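Local coordinates for hypothetical protein, GDSL-like Lipase/Acylhydrolase family protein (Bacteroides uniformis, PDB 4M8K) that is a putative GDSL-like lipase or acylhydrolase that probably hydrolyses ester bonds, at residues I25-V37 / A41-K53. Residues are numbered along the deposited sequence; the frame is centred on the assembly and turned at random.
Sequences ILGDSYSTFYGHV and ANLCWYGVPGEKK. With ACT (acetate ion), chain C.
Thr-32 packs against Cys-44 and takes the backbone N-H of Trp-45. Thr-32 CB lies 3.9 Å from Cys-44 SG, and Thr-32 CG2 is 3.6 Å from Leu-43 O. The hydroxyl, folded back over its own main chain (chi1 63°), works in two directions: Thr-32 OG1 accepts a nearly straight bond from Trp-45 N at 2.9 Å and donates to Ser-29 O. That carbonyl also receives Thr-32 N from the same face of its plane, and the edge of the Tyr-46 ring lies against it. A valine in place of Thr-32 would probably leave Trp-45 N without its acceptor and weaken the tie between the 25-37 and 41-53 segments. Gly-27, in strand 22-27 of the parallel sheet, Asp-28 and Ser-29 form the Gly-Asp-Ser motif of the GDSL family, in which the serine is the expected nucleophile; here a bound acetate, probably from the crystallisation liquor, lies against Ser-29 OG, and Trp-45 CB is 3.5 Å from Ser-29 OG. Farther along, Tyr-34 N donates to Tyr-46 O at 2.9 Å. Gly-47 CA sits over one face of Phe-33, a CH-pi contact, and Pro-49 CD makes another over the Tyr-34 ring, 3.7 Å from its centroid.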
loop_
_atom_site.group_PDB
_atom_site.type_symbol
_atom_site.label_atom_id
_atom_site.label_comp_id
_atom_site.label_asym_id
_atom_site.label_seq_id
_atom_site.Cartn_x
_atom_site.Cartn_y
_atom_site.Cartn_z
ATOM N N ILE A 25 0.188 7.196 -2.265
ATOM C CA ILE A 25 0.130 5.904 -1.557
ATOM C C ILE A 25 -1.226 5.257 -1.841
ATOM O O ILE A 25 -2.242 5.946 -1.782
ATOM C CB ILE A 25 0.309 6.126 -0.049
ATOM C CG1 ILE A 25 1.681 6.781 0.223
ATOM C CG2 ILE A 25 0.227 4.816 0.739
ATOM C CD1 ILE A 25 1.596 7.888 1.235
ATOM N N LEU A 26 -1.210 3.949 -2.158
ATOM C CA LEU A 26 -2.402 3.098 -2.240
ATOM C C LEU A 26 -2.217 2.053 -1.147
ATOM O O LEU A 26 -1.366 1.162 -1.271
ATOM C CB LEU A 26 -2.516 2.472 -3.610
ATOM C CG LEU A 26 -3.756 1.663 -3.888
ATOM C CD1 LEU A 26 -4.967 2.545 -3.840
ATOM C CD2 LEU A 26 -3.686 0.952 -5.236
ATOM N N GLY A 27 -2.925 2.236 -0.028
ATOM C CA GLY A 27 -2.660 1.468 1.195
ATOM C C GLY A 27 -3.866 1.005 1.952
ATOM O O GLY A 27 -5.054 1.216 1.560
ATOM N N ASP A 28 -3.543 0.362 3.060
ATOM C CA ASP A 28 -4.497 -0.125 4.029
ATOM C C ASP A 28 -4.271 0.610 5.389
ATOM O O ASP A 28 -3.712 1.703 5.397
ATOM C CB ASP A 28 -4.414 -1.650 4.129
ATOM C CG ASP A 28 -3.034 -2.146 4.568
ATOM O OD1 ASP A 28 -2.281 -1.419 5.267
ATOM O OD2 ASP A 28 -2.690 -3.277 4.179
ATOM N N SER A 29 -4.685 0.014 6.508
ATOM C CA SER A 29 -4.548 0.677 7.836
ATOM C C SER A 29 -3.140 1.159 8.109
ATOM O O SER A 29 -2.967 2.147 8.811
ATOM C CB SER A 29 -4.884 -0.255 8.990
ATOM O OG SER A 29 -6.244 -0.608 9.094
ATOM N N TYR A 30 -2.117 0.447 7.593
ATOM C CA TYR A 30 -0.713 0.725 7.954
ATOM C C TYR A 30 -0.281 2.119 7.436
ATOM O O TYR A 30 0.670 2.727 7.933
ATOM C CB TYR A 30 0.262 -0.319 7.382
ATOM C CG TYR A 30 0.456 -1.618 8.156
ATOM C CD1 TYR A 30 -0.582 -2.236 8.815
ATOM C CD2 TYR A 30 1.704 -2.245 8.175
ATOM C CE1 TYR A 30 -0.389 -3.429 9.512
ATOM C CE2 TYR A 30 1.901 -3.427 8.837
ATOM C CZ TYR A 30 0.845 -4.031 9.507
ATOM O OH TYR A 30 1.047 -5.209 10.230
ATOM N N SER A 31 -1.015 2.604 6.446
ATOM C CA SER A 31 -0.733 3.884 5.781
ATOM C C SER A 31 -1.833 4.927 6.028
ATOM O O SER A 31 -1.896 5.962 5.342
ATOM C CB SER A 31 -0.514 3.611 4.286
ATOM O OG SER A 31 0.591 2.737 4.094
ATOM N N THR A 32 -2.709 4.670 7.001
ATOM C CA THR A 32 -3.789 5.598 7.324
ATOM C C THR A 32 -3.436 6.499 8.491
ATOM O O THR A 32 -2.632 6.143 9.342
ATOM C CB THR A 32 -5.166 4.949 7.706
ATOM O OG1 THR A 32 -5.068 4.141 8.907
ATOM C CG2 THR A 32 -5.724 4.160 6.543
ATOM N N PHE A 33 -4.050 7.679 8.499
ATOM C CA PHE A 33 -4.144 8.543 9.692
ATOM C C PHE A 33 -5.361 9.424 9.486
ATOM O O PHE A 33 -5.518 10.055 8.413
ATOM C CB PHE A 33 -2.865 9.393 9.969
ATOM C CG PHE A 33 -2.732 9.807 11.420
ATOM C CD1 PHE A 33 -3.400 10.925 11.891
ATOM C CD2 PHE A 33 -1.955 9.063 12.321
ATOM C CE1 PHE A 33 -3.338 11.292 13.234
ATOM C CE2 PHE A 33 -1.852 9.424 13.654
ATOM C CZ PHE A 33 -2.564 10.540 14.130
ATOM N N TYR A 34 -6.247 9.415 10.474
ATOM C CA TYR A 34 -7.441 10.283 10.492
ATOM C C TYR A 34 -7.154 11.696 9.999
ATOM O O TYR A 34 -6.228 12.371 10.508
ATOM C CB TYR A 34 -8.019 10.325 11.928
ATOM C CG TYR A 34 -9.392 10.918 11.981
ATOM C CD1 TYR A 34 -10.472 10.253 11.396
ATOM C CD2 TYR A 34 -9.624 12.163 12.581
ATOM C CE1 TYR A 34 -11.731 10.790 11.393
ATOM C CE2 TYR A 34 -10.917 12.712 12.607
ATOM C CZ TYR A 34 -11.960 12.000 12.014
ATOM O OH TYR A 34 -13.239 12.486 11.988
ATOM N N GLY A 35 -7.921 12.152 9.020
ATOM C CA GLY A 35 -7.787 13.494 8.452
ATOM C C GLY A 35 -6.723 13.630 7.386
ATOM O O GLY A 35 -6.510 14.703 6.853
ATOM N N HIS A 36 -6.022 12.564 7.085
ATOM C CA HIS A 36 -4.918 12.647 6.136
ATOM C C HIS A 36 -5.040 11.587 5.060
ATOM O O HIS A 36 -4.032 11.193 4.441
ATOM C CB HIS A 36 -3.567 12.451 6.863
ATOM C CG HIS A 36 -3.223 13.564 7.778
ATOM N ND1 HIS A 36 -2.397 14.606 7.406
ATOM C CD2 HIS A 36 -3.626 13.831 9.036
ATOM C CE1 HIS A 36 -2.341 15.484 8.391
ATOM N NE2 HIS A 36 -3.083 15.037 9.386
ATOM N N VAL A 37 -6.248 11.109 4.800
ATOM C CA VAL A 37 -6.455 10.202 3.645
ATOM C C VAL A 37 -7.386 10.837 2.653
ATOM O O VAL A 37 -8.202 11.673 3.014
ATOM C CB VAL A 37 -7.025 8.846 4.125
ATOM C CG1 VAL A 37 -5.991 8.126 4.959
ATOM C CG2 VAL A 37 -8.317 9.024 4.940
ATOM N N ALA A 41 -13.532 10.013 3.501
ATOM C CA ALA A 41 -14.356 8.966 4.081
ATOM C C ALA A 41 -13.682 7.572 4.195
ATOM O O ALA A 41 -14.220 6.697 4.869
ATOM C CB ALA A 41 -15.672 8.858 3.303
ATOM N N ASN A 42 -12.509 7.369 3.585
ATOM C CA ASN A 42 -11.776 6.159 3.809
ATOM C C ASN A 42 -11.600 5.858 5.301
ATOM O O ASN A 42 -11.170 6.723 6.060
ATOM C CB ASN A 42 -10.369 6.228 3.142
ATOM C CG ASN A 42 -10.418 6.079 1.640
ATOM O OD1 ASN A 42 -11.490 6.041 1.022
ATOM N ND2 ASN A 42 -9.241 5.962 1.029
ATOM N N LEU A 43 -11.844 4.616 5.692
ATOM C CA LEU A 43 -11.634 4.210 7.072
ATOM C C LEU A 43 -10.175 4.310 7.454
ATOM O O LEU A 43 -9.271 3.976 6.674
ATOM C CB LEU A 43 -12.135 2.787 7.326
ATOM C CG LEU A 43 -13.636 2.591 7.109
ATOM C CD1 LEU A 43 -13.995 1.121 7.365
ATOM C CD2 LEU A 43 -14.478 3.525 7.973
ATOM N N CYS A 44 -9.955 4.778 8.669
ATOM C CA CYS A 44 -8.601 4.893 9.256
ATOM C C CYS A 44 -8.431 4.041 10.513
ATOM O O CYS A 44 -9.394 3.748 11.193
ATOM C CB CYS A 44 -8.360 6.347 9.599
ATOM S SG CYS A 44 -8.197 7.421 8.145
ATOM N N TRP A 45 -7.198 3.702 10.853
ATOM C CA TRP A 45 -6.874 2.949 12.030
ATOM C C TRP A 45 -6.195 3.827 13.074
ATOM O O TRP A 45 -6.432 3.662 14.242
ATOM C CB TRP A 45 -5.963 1.781 11.640
ATOM C CG TRP A 45 -5.887 0.660 12.654
ATOM C CD1 TRP A 45 -6.668 -0.432 12.695
ATOM C CD2 TRP A 45 -4.926 0.513 13.712
ATOM N NE1 TRP A 45 -6.272 -1.243 13.718
ATOM C CE2 TRP A 45 -5.180 -0.698 14.332
ATOM C CE3 TRP A 45 -3.837 1.289 14.165
ATOM C CZ2 TRP A 45 -4.450 -1.132 15.446
ATOM C CZ3 TRP A 45 -3.097 0.841 15.198
ATOM C CH2 TRP A 45 -3.417 -0.343 15.873
ATOM N N TYR A 46 -5.367 4.764 12.627
ATOM C CA TYR A 46 -4.644 5.670 13.528
ATOM C C TYR A 46 -5.311 7.043 13.671
ATOM O O TYR A 46 -5.783 7.606 12.716
ATOM C CB TYR A 46 -3.234 5.886 13.010
ATOM C CG TYR A 46 -2.354 4.643 12.938
ATOM C CD1 TYR A 46 -1.590 4.271 14.034
ATOM C CD2 TYR A 46 -2.270 3.856 11.783
ATOM C CE1 TYR A 46 -0.783 3.124 14.004
ATOM C CE2 TYR A 46 -1.451 2.718 11.747
ATOM C CZ TYR A 46 -0.705 2.375 12.833
ATOM O OH TYR A 46 0.126 1.272 12.808
ATOM N N GLY A 47 -5.265 7.595 14.869
ATOM C CA GLY A 47 -5.762 8.949 15.113
ATOM C C GLY A 47 -7.263 9.145 15.073
ATOM O O GLY A 47 -7.709 10.281 14.934
ATOM N N VAL A 48 -8.047 8.078 15.245
ATOM C CA VAL A 48 -9.491 8.161 15.092
ATOM C C VAL A 48 -10.116 8.512 16.471
ATOM O O VAL A 48 -10.046 7.728 17.399
ATOM C CB VAL A 48 -10.115 6.870 14.582
ATOM C CG1 VAL A 48 -11.625 6.986 14.495
ATOM C CG2 VAL A 48 -9.550 6.463 13.203
ATOM N N PRO A 49 -10.754 9.669 16.591
ATOM C CA PRO A 49 -11.367 10.032 17.897
ATOM C C PRO A 49 -12.349 8.975 18.409
ATOM O O PRO A 49 -13.217 8.513 17.642
ATOM C CB PRO A 49 -12.096 11.322 17.591
ATOM C CG PRO A 49 -11.458 11.857 16.363
ATOM C CD PRO A 49 -10.970 10.693 15.569
ATOM N N GLY A 50 -12.202 8.577 19.675
ATOM C CA GLY A 50 -13.085 7.598 20.305
ATOM C C GLY A 50 -12.819 6.173 19.915
ATOM O O GLY A 50 -13.588 5.293 20.254
ATOM N N GLU A 51 -11.753 5.927 19.166
ATOM C CA GLU A 51 -11.404 4.564 18.788
ATOM C C GLU A 51 -9.934 4.354 19.094
ATOM O O GLU A 51 -9.149 3.962 18.232
ATOM C CB GLU A 51 -11.723 4.284 17.330
ATOM C CG GLU A 51 -13.204 4.064 17.115
ATOM C CD GLU A 51 -13.566 3.817 15.670
ATOM O OE1 GLU A 51 -12.766 3.186 14.920
ATOM O OE2 GLU A 51 -14.666 4.269 15.293
ATOM N N LYS A 52 -9.579 4.596 20.354
ATOM C CA LYS A 52 -8.219 4.382 20.805
ATOM C C LYS A 52 -7.716 2.946 20.624
ATOM O O LYS A 52 -8.412 1.995 20.957
ATOM C CB LYS A 52 -8.159 4.745 22.269
ATOM C CG LYS A 52 -6.786 4.591 22.879
ATOM C CD LYS A 52 -6.903 4.437 24.386
ATOM C CE LYS A 52 -5.546 4.606 25.046
ATOM N NZ LYS A 52 -4.502 3.807 24.329
ATOM N N LYS A 53 -6.494 2.808 20.125
ATOM C CA LYS A 53 -5.837 1.537 19.887
ATOM C C LYS A 53 -4.750 1.310 20.954
ATOM O O LYS A 53 -4.286 2.267 21.537
ATOM C CB LYS A 53 -5.204 1.551 18.494
ATOM C CG LYS A 53 -6.176 1.816 17.331
ATOM C CD LYS A 53 -7.217 0.692 17.205
ATOM C CE LYS A 53 -8.096 0.809 15.967
ATOM N NZ LYS A 53 -8.532 2.223 15.793
HETATM C C ACT C . -5.262 -3.312 8.101
HETATM O O ACT C . -5.687 -3.068 9.242
HETATM O OXT ACT C . -5.793 -2.776 7.127
HETATM C CH3 ACT C . -4.097 -4.226 7.865
#